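Local coordinates for protein uricase (PDB 2YZC) that catalyses the oxidation of uric acid by molecular oxygen to 5-hydroxyisourate, releasing hydrogen peroxide, on the way to allantoin, at residues D51-A54 against A55-G59. Residues are numbered along the deposited sequence; the frame is centred on the assembly and turned at random.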
loop_
_atom_site.group_PDB
_atom_site.type_symbol
_atom_site.label_atom_id
_atom_site.label_comp_id
_atom_site.label_asym_id
_atom_site.label_seq_id
_atom_site.Cartn_x
_atom_site.Cartn_y
_atom_site.Cartn_z
ATOM N N ASP A 51 -2.264 7.210 -35.239
ATOM C CA ASP A 51 -1.254 8.139 -35.716
ATOM C C ASP A 51 -1.117 9.338 -34.790
ATOM O O ASP A 51 -1.859 10.316 -34.902
ATOM C CB ASP A 51 -1.590 8.608 -37.132
ATOM C CG ASP A 51 -0.701 9.740 -37.587
ATOM O OD1 ASP A 51 0.471 9.783 -37.155
ATOM O OD2 ASP A 51 -1.170 10.583 -38.380
ATOM N N PHE A 52 -0.153 9.254 -33.878
ATOM C CA PHE A 52 0.098 10.319 -32.916
ATOM C C PHE A 52 1.525 10.835 -33.048
ATOM O O PHE A 52 2.107 11.355 -32.099
ATOM C CB PHE A 52 -0.154 9.800 -31.499
ATOM C CG PHE A 52 -1.575 9.363 -31.267
ATOM C CD1 PHE A 52 -1.871 8.043 -30.937
ATOM C CD2 PHE A 52 -2.622 10.266 -31.419
ATOM C CE1 PHE A 52 -3.190 7.628 -30.770
ATOM C CE2 PHE A 52 -3.943 9.859 -31.252
ATOM C CZ PHE A 52 -4.226 8.536 -30.928
ATOM N N GLU A 53 2.074 10.694 -34.247
ATOM C CA GLU A 53 3.432 11.126 -34.552
ATOM C C GLU A 53 3.674 12.603 -34.235
ATOM O O GLU A 53 4.597 12.943 -33.491
ATOM C CB GLU A 53 3.719 10.865 -36.033
ATOM C CG GLU A 53 5.126 11.202 -36.495
ATOM C CD GLU A 53 6.159 10.228 -35.972
ATOM O OE1 GLU A 53 5.829 9.034 -35.815
ATOM O OE2 GLU A 53 7.308 10.651 -35.733
ATOM N N ALA A 54 2.842 13.475 -34.800
ATOM C CA ALA A 54 2.976 14.919 -34.601
ATOM C C ALA A 54 2.820 15.358 -33.150
ATOM O O ALA A 54 3.455 16.321 -32.711
ATOM C CB ALA A 54 1.964 15.664 -35.475
ATOM N N ALA A 55 1.959 14.669 -32.411
ATOM C CA ALA A 55 1.746 15.003 -31.009
ATOM C C ALA A 55 3.059 14.838 -30.251
ATOM O O ALA A 55 3.375 15.629 -29.358
ATOM C CB ALA A 55 0.677 14.097 -30.409
ATOM N N HIS A 56 3.819 13.807 -30.613
ATOM C CA HIS A 56 5.100 13.535 -29.967
ATOM C C HIS A 56 6.264 14.390 -30.479
ATOM O O HIS A 56 7.031 14.934 -29.690
ATOM C CB HIS A 56 5.475 12.053 -30.121
ATOM C CG HIS A 56 4.588 11.119 -29.355
ATOM N ND1 HIS A 56 3.339 10.743 -29.799
ATOM C CD2 HIS A 56 4.767 10.499 -28.163
ATOM C CE1 HIS A 56 2.787 9.930 -28.915
ATOM N NE2 HIS A 56 3.633 9.765 -27.914
ATOM N N THR A 57 6.391 14.515 -31.797
ATOM C CA THR A 57 7.502 15.271 -32.367
ATOM C C THR A 57 7.354 16.786 -32.418
ATOM O O THR A 57 8.356 17.499 -32.477
ATOM C CB THR A 57 7.826 14.789 -33.794
ATOM O OG1 THR A 57 6.730 15.099 -34.662
ATOM C CG2 THR A 57 8.071 13.288 -33.806
ATOM N N ALA A 58 6.126 17.293 -32.393
ATOM C CA ALA A 58 5.935 18.737 -32.465
ATOM C C ALA A 58 4.912 19.289 -31.478
ATOM O O ALA A 58 4.653 20.493 -31.456
ATOM C CB ALA A 58 5.546 19.127 -33.886
ATOM N N GLY A 59 4.330 18.418 -30.660
ATOM C CA GLY A 59 3.343 18.883 -29.701
ATOM C C GLY A 59 2.057 19.343 -30.369
ATOM O O GLY A 59 1.301 20.128 -29.796
HETATM O O HOH W 1 -0.332 13.256 -33.900
#
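Phe52 and His56 meet across the first turn of the short helix 53-57, a local contact in which a histidine ring bonds back to the carbonyl at the N-cap position four residues earlier. The helix follows strand 38-50 of the antiparallel sheet of the tunnelling fold (T-fold) and lies close to the ligand site: the side chain of Ala55 is about 8 Å from a bound allantoate. ND1 of His56 donates to Phe52 O at 2.7 Å in an almost straight bond (173°), the oxygen lying in the plane of the imidazole while the nitrogen sits above the plane of the carbonyl. With CG anti to the carbonyl carbon (chi1 -68°), the ring is swung back along the helix toward Phe52, and CE1 of His56 packs at 3.9 Å from CB of Phe52. The backbone N of His56 reaches the same oxygen weakly. Replacing His56 with an alanine is likely to cost Phe52 O the straight ring bond, the weak backbone one remaining, and to open a gap beside its packing partners Leu15 and Asn18 of strand 13-31 and, across the subunit interface, Gln223 of the second subunit, an allantoate-pocket residue. Phe52 itself meets Tyr20 edge-to-face. Glu53 O takes two bonds from Thr57: the backbone N arrives nearly along the C=O axis at 2.9 Å, and OG1, set between backbone N and carbonyl carbon (chi1 66°), donates from above the carbonyl plane at 3.3 Å. One residue further along, Ala58 N bonds to Ala54 O at 2.9 Å. CG2 of Thr57 lies 3.4 Å from OE2 of Glu53.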